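Local coordinates for protein ribosomal RNA small subunit methyltransferase E (Legionella pneumophila, PDB 5O95) that probably methylates the N3 position of a specific uridine in 16S ribosomal RNA of the small subunit, with S-adenosyl-L-methionine as methyl donor, at residues Tyr158-Ala166 / Glu206-Phe215. Residues are numbered along the deposited sequence; the frame is centred on the assembly and turned at random.
Sequences YLDQFVREA and EIRLTSGHGF
Val163 lays its CG2 methyl squarely over one face of the His213 imidazole, a CH-pi contact 3.7 Å from the ring centroid and 13° off the normal. With CG1 anti to the carbonyl carbon of Val163, CG2 falls between the backbone N and the carbonyl carbon, which directs it at the ring and leaves CG1 to meet Phe215 and Thr210. The imidazole is tethered to its own helix: His213 ND1 donates to Leu209 O at 2.8 Å (N-H...O 153°), limiting the ring's rotation, while CD2 lies close to Val163 O. The segments of helices 159-165 and 204-212 run nearly parallel, their axes 13° apart and 9.6 Å at closest approach. Near their N-terminal ends, Leu159 CD2 packs on Glu206 CB at 3.6 Å and also against Thr210 CG2; the Glu206 carboxylate itself is bound by the backbone N atoms of Glu116 and Ser203. Leu209 CD2 rests on Asp160 CB at 3.5 Å. A Schellman motif with Gly214 at C' ends helix 204-212 and brings in Phe215, whose CZ meets Phe162 CE2 and, at the ring edge, Ala166 CB at 3.7 Å. Ile195 of strand 191-196 touches Leu159, Phe162, Val163 and Phe215, and Thr210 touches Ile173 of strand 170-174; the two helices pack side by side on the parallel sheet of the SPOUT methyltransferase domain. The Leu159 side chain lies about 7 Å from Gly197, which binds S-adenosyl-L-methionine in the cofactor complex. Apolar and CH-pi packing therefore joins the helices, while the Glu206 carboxylate and His213 ND1 find their partners within the chain rather than across the interface.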
ATOM      1  N   TYR B 158      23.524  -3.169   8.834  1.00 26.81           N
ATOM      2  CA  TYR B 158      22.928  -3.193  10.162  1.00 28.30           C
ATOM      3  C   TYR B 158      22.550  -1.785  10.605  1.00 29.13           C
ATOM      4  O   TYR B 158      23.049  -0.779  10.094  1.00 25.27           O
ATOM      5  CB  TYR B 158      23.890  -3.810  11.180  1.00 27.17           C
ATOM      6  CG  TYR B 158      24.004  -5.311  11.072  1.00 30.53           C
ATOM      7  CD1 TYR B 158      24.876  -5.897  10.168  1.00 37.53           C
ATOM      8  CD2 TYR B 158      23.225  -6.143  11.863  1.00 37.89           C
ATOM      9  CE1 TYR B 158      24.973  -7.271  10.058  1.00 40.38           C
ATOM     10  CE2 TYR B 158      23.318  -7.515  11.763  1.00 39.98           C
ATOM     11  CZ  TYR B 158      24.189  -8.074  10.859  1.00 43.16           C
ATOM     12  OH  TYR B 158      24.284  -9.441  10.757  1.00 53.75           O
ATOM     13  N   LEU B 159      21.659  -1.729  11.591  1.00 25.89           N
ATOM     14  CA  LEU B 159      21.113  -0.454  12.039  1.00 26.14           C
ATOM     15  C   LEU B 159      22.212   0.508  12.487  1.00 28.47           C
ATOM     16  O   LEU B 159      22.121   1.716  12.239  1.00 29.22           O
ATOM     17  CB  LEU B 159      20.118  -0.702  13.171  1.00 25.70           C
ATOM     18  CG  LEU B 159      19.489   0.524  13.837  1.00 28.78           C
ATOM     19  CD1 LEU B 159      18.397   1.152  12.959  1.00 29.43           C
ATOM     20  CD2 LEU B 159      18.935   0.149  15.197  1.00 34.91           C
ATOM     21  N   ASP B 160      23.246   0.003  13.164  1.00 28.10           N
ATOM     22  CA  ASP B 160      24.273   0.907  13.669  1.00 26.35           C
ATOM     23  C   ASP B 160      25.031   1.588  12.535  1.00 38.96           C
ATOM     24  O   ASP B 160      25.318   2.788  12.607  1.00 32.17           O
ATOM     25  CB  ASP B 160      25.228   0.196  14.636  1.00 34.37           C
ATOM     26  CG  ASP B 160      25.964  -0.963  14.003  1.00 37.75           C
ATOM     27  OD1 ASP B 160      25.582  -1.418  12.909  1.00 39.00           O
ATOM     28  OD2 ASP B 160      26.941  -1.432  14.621  1.00 76.80           O
ATOM     29  N   GLN B 161      25.364   0.841  11.479  1.00 31.13           N
ATOM     30  CA  GLN B 161      25.970   1.472  10.310  1.00 29.46           C
ATOM     31  C   GLN B 161      25.029   2.486   9.676  1.00 25.89           C
ATOM     32  O   GLN B 161      25.459   3.567   9.257  1.00 29.49           O
ATOM     33  CB  GLN B 161      26.391   0.425   9.280  1.00 29.52           C
ATOM     34  CG  GLN B 161      27.058   1.048   8.071  1.00 34.16           C
ATOM     35  CD  GLN B 161      27.694   0.030   7.149  1.00 40.05           C
ATOM     36  OE1 GLN B 161      27.550  -1.176   7.338  1.00 32.87           O
ATOM     37  NE2 GLN B 161      28.400   0.518   6.133  1.00 47.96           N
ATOM     38  N   PHE B 162      23.735   2.167   9.595  1.00 24.08           N
ATOM     39  CA  PHE B 162      22.814   3.092   8.947  1.00 22.44           C
ATOM     40  C   PHE B 162      22.730   4.416   9.695  1.00 28.10           C
ATOM     41  O   PHE B 162      22.793   5.488   9.085  1.00 24.08           O
ATOM     42  CB  PHE B 162      21.425   2.481   8.775  1.00 20.27           C
ATOM     43  CG  PHE B 162      20.490   3.378   8.043  1.00 25.83           C
ATOM     44  CD1 PHE B 162      20.461   3.386   6.657  1.00 21.24           C
ATOM     45  CD2 PHE B 162      19.658   4.243   8.739  1.00 21.67           C
ATOM     46  CE1 PHE B 162      19.601   4.238   5.976  1.00 21.90           C
ATOM     47  CE2 PHE B 162      18.805   5.099   8.065  1.00 22.39           C
ATOM     48  CZ  PHE B 162      18.779   5.098   6.684  1.00 23.65           C
ATOM     49  N   VAL B 163      22.570   4.369  11.020  1.00 23.72           N
ATOM     50  CA  VAL B 163      22.459   5.626  11.751  1.00 29.10           C
ATOM     51  C   VAL B 163      23.785   6.386  11.769  1.00 23.96           C
ATOM     52  O   VAL B 163      23.794   7.623  11.785  1.00 30.15           O
ATOM     53  CB  VAL B 163      21.843   5.429  13.150  1.00 27.16           C
ATOM     54  CG1 VAL B 163      20.533   4.651  13.037  1.00 25.59           C
ATOM     55  CG2 VAL B 163      22.819   4.753  14.105  1.00 31.09           C
ATOM     56  N   ARG B 164      24.917   5.674  11.742  1.00 27.54           N
ATOM     57  CA  ARG B 164      26.210   6.351  11.758  1.00 25.89           C
ATOM     58  C   ARG B 164      26.417   7.156  10.478  1.00 31.24           C
ATOM     59  O   ARG B 164      26.948   8.273  10.517  1.00 33.82           O
ATOM     60  CB  ARG B 164      27.330   5.329  11.977  1.00 32.14           C
ATOM     61  CG  ARG B 164      28.616   5.622  11.219  1.00 58.64           C
ATOM     62  CD  ARG B 164      29.790   4.822  11.780  1.00 61.84           C
ATOM     63  NE  ARG B 164      29.441   3.429  12.046  1.00 59.54           N
ATOM     64  CZ  ARG B 164      29.612   2.435  11.181  1.00 39.90           C
ATOM     65  NH1 ARG B 164      30.132   2.675   9.984  1.00 48.69           N
ATOM     66  NH2 ARG B 164      29.261   1.199  11.514  1.00 51.59           N
ATOM     67  N   GLU B 165      25.953   6.630   9.346  1.00 24.64           N
ATOM     68  CA  GLU B 165      26.216   7.235   8.047  1.00 34.48           C
ATOM     69  C   GLU B 165      25.140   8.209   7.586  1.00 28.25           C
ATOM     70  O   GLU B 165      25.391   8.980   6.651  1.00 30.42           O
ATOM     71  CB  GLU B 165      26.372   6.147   6.981  1.00 31.44           C
ATOM     72  CG  GLU B 165      27.541   5.217   7.237  1.00 31.80           C
ATOM     73  CD  GLU B 165      27.621   4.088   6.230  1.00 48.31           C
ATOM     74  OE1 GLU B 165      26.638   3.860   5.492  1.00 47.87           O
ATOM     75  OE2 GLU B 165      28.670   3.420   6.185  1.00 36.74           O
ATOM     76  N   ALA B 166      23.955   8.191   8.201  1.00 23.83           N
ATOM     77  CA  ALA B 166      22.838   8.989   7.711  1.00 24.53           C
ATOM     78  C   ALA B 166      23.151  10.475   7.844  1.00 29.96           C
ATOM     79  O   ALA B 166      23.461  10.961   8.936  1.00 29.08           O
ATOM     80  CB  ALA B 166      21.569   8.639   8.488  1.00 24.48           C
ATOM     81  N   GLU B 206      18.875  -0.343  20.728  1.00 30.55           N
ATOM     82  CA  GLU B 206      18.733   0.208  19.384  1.00 32.07           C
ATOM     83  C   GLU B 206      18.155   1.613  19.433  1.00 30.26           C
ATOM     84  O   GLU B 206      18.605   2.504  18.703  1.00 31.77           O
ATOM     85  CB  GLU B 206      17.865  -0.711  18.527  1.00 30.51           C
ATOM     86  CG  GLU B 206      18.549  -2.018  18.201  1.00 35.25           C
ATOM     87  CD  GLU B 206      17.710  -2.911  17.322  1.00 43.81           C
ATOM     88  OE1 GLU B 206      16.525  -3.134  17.645  1.00 36.13           O
ATOM     89  OE2 GLU B 206      18.241  -3.389  16.303  1.00 32.99           O
ATOM     90  N   ILE B 207      17.167   1.839  20.303  1.00 31.80           N
ATOM     91  CA  ILE B 207      16.550   3.159  20.382  1.00 31.23           C
ATOM     92  C   ILE B 207      17.529   4.179  20.948  1.00 31.51           C
ATOM     93  O   ILE B 207      17.530   5.351  20.544  1.00 32.84           O
ATOM     94  CB  ILE B 207      15.231   3.099  21.175  1.00 33.36           C
ATOM     95  CG1 ILE B 207      14.204   2.279  20.402  1.00 27.31           C
ATOM     96  CG2 ILE B 207      14.701   4.497  21.448  1.00 36.10           C
ATOM     97  CD1 ILE B 207      13.958   2.811  19.002  1.00 31.64           C
ATOM     98  N   ARG B 208      18.369   3.759  21.898  1.00 31.13           N
ATOM     99  CA  ARG B 208      19.429   4.637  22.381  1.00 27.80           C
ATOM    100  C   ARG B 208      20.363   5.011  21.237  1.00 36.34           C
ATOM    101  O   ARG B 208      20.797   6.164  21.119  1.00 31.93           O
ATOM    102  CB  ARG B 208      20.173   3.948  23.527  1.00 38.01           C
ATOM    103  CG  ARG B 208      21.339   4.719  24.103  1.00 41.04           C
ATOM    104  CD  ARG B 208      21.752   4.160  25.470  1.00 82.51           C
ATOM    105  NE  ARG B 208      21.853   2.698  25.495  1.00 95.50           N
ATOM    106  CZ  ARG B 208      20.998   1.894  26.125  1.00 84.60           C
ATOM    107  NH1 ARG B 208      19.968   2.403  26.789  1.00 59.63           N
ATOM    108  NH2 ARG B 208      21.172   0.578  26.094  1.00 63.48           N
ATOM    109  N   LEU B 209      20.624   4.061  20.345  1.00 29.24           N
ATOM    110  CA  LEU B 209      21.492   4.313  19.202  1.00 32.48           C
ATOM    111  C   LEU B 209      20.820   5.230  18.185  1.00 38.37           C
ATOM    112  O   LEU B 209      21.434   6.184  17.694  1.00 32.15           O
ATOM    113  CB  LEU B 209      21.870   2.980  18.568  1.00 39.23           C
ATOM    114  CG  LEU B 209      22.960   2.952  17.507  1.00 48.22           C
ATOM    115  CD1 LEU B 209      24.311   3.294  18.116  1.00 55.24           C
ATOM    116  CD2 LEU B 209      22.970   1.571  16.914  1.00 48.01           C
ATOM    117  N   THR B 210      19.554   4.957  17.851  1.00 26.64           N
ATOM    118  CA  THR B 210      18.853   5.799  16.882  1.00 24.04           C
ATOM    119  C   THR B 210      18.636   7.208  17.429  1.00 30.92           C
ATOM    120  O   THR B 210      18.896   8.199  16.738  1.00 25.37           O
ATOM    121  CB  THR B 210      17.533   5.154  16.433  1.00 28.45           C
ATOM    122  OG1 THR B 210      16.617   5.057  17.538  1.00 26.07           O
ATOM    123  CG2 THR B 210      17.772   3.757  15.849  1.00 25.29           C
ATOM    124  N   SER B 211      18.175   7.323  18.676  1.00 29.23           N
ATOM    125  CA  SER B 211      17.936   8.648  19.240  1.00 24.41           C
ATOM    126  C   SER B 211      19.239   9.417  19.436  1.00 27.35           C
ATOM    127  O   SER B 211      19.275  10.638  19.251  1.00 28.78           O
ATOM    128  CB  SER B 211      17.138   8.555  20.545  1.00 29.04           C
ATOM    129  OG  SER B 211      17.816   7.789  21.522  1.00 40.07           O
ATOM    130  N   GLY B 212      20.321   8.719  19.791  1.00 28.56           N
ATOM    131  CA  GLY B 212      21.619   9.365  19.913  1.00 27.64           C
ATOM    132  C   GLY B 212      22.166   9.885  18.601  1.00 34.48           C
ATOM    133  O   GLY B 212      23.035  10.763  18.603  1.00 32.25           O
ATOM    134  N   HIS B 213      21.686   9.358  17.479  1.00 26.33           N
ATOM    135  CA  HIS B 213      22.045   9.887  16.170  1.00 26.40           C
ATOM    136  C   HIS B 213      20.984  10.813  15.595  1.00 30.05           C
ATOM    137  O   HIS B 213      21.023  11.110  14.397  1.00 31.31           O
ATOM    138  CB  HIS B 213      22.367   8.759  15.190  1.00 27.96           C
ATOM    139  CG  HIS B 213      23.641   8.046  15.500  1.00 30.48           C
ATOM    140  ND1 HIS B 213      23.771   7.194  16.573  1.00 31.26           N
ATOM    141  CD2 HIS B 213      24.846   8.061  14.882  1.00 27.36           C
ATOM    142  CE1 HIS B 213      25.003   6.715  16.607  1.00 28.84           C
ATOM    143  NE2 HIS B 213      25.674   7.227  15.593  1.00 31.35           N
ATOM    144  N   GLY B 214      20.033  11.263  16.415  1.00 28.53           N
ATOM    145  CA  GLY B 214      19.075  12.267  15.977  1.00 25.61           C
ATOM    146  C   GLY B 214      17.863  11.768  15.227  1.00 23.90           C
ATOM    147  O   GLY B 214      17.149  12.579  14.632  1.00 24.77           O
ATOM    148  N   PHE B 215      17.601  10.464  15.226  1.00 28.26           N
ATOM    149  CA  PHE B 215      16.381   9.933  14.629  1.00 23.97           C
ATOM    150  C   PHE B 215      15.204  10.184  15.564  1.00 26.47           C
ATOM    151  O   PHE B 215      15.232   9.791  16.737  1.00 26.98           O
ATOM    152  CB  PHE B 215      16.542   8.453  14.285  1.00 22.01           C
ATOM    153  CG  PHE B 215      17.301   8.229  13.003  1.00 21.17           C
ATOM    154  CD1 PHE B 215      18.687   8.324  12.975  1.00 26.34           C
ATOM    155  CD2 PHE B 215      16.625   7.959  11.822  1.00 20.23           C
ATOM    156  CE1 PHE B 215      19.391   8.145  11.785  1.00 24.91           C
ATOM    157  CE2 PHE B 215      17.321   7.782  10.627  1.00 22.07           C
ATOM    158  CZ  PHE B 215      18.693   7.867  10.612  1.00 22.97           C
TER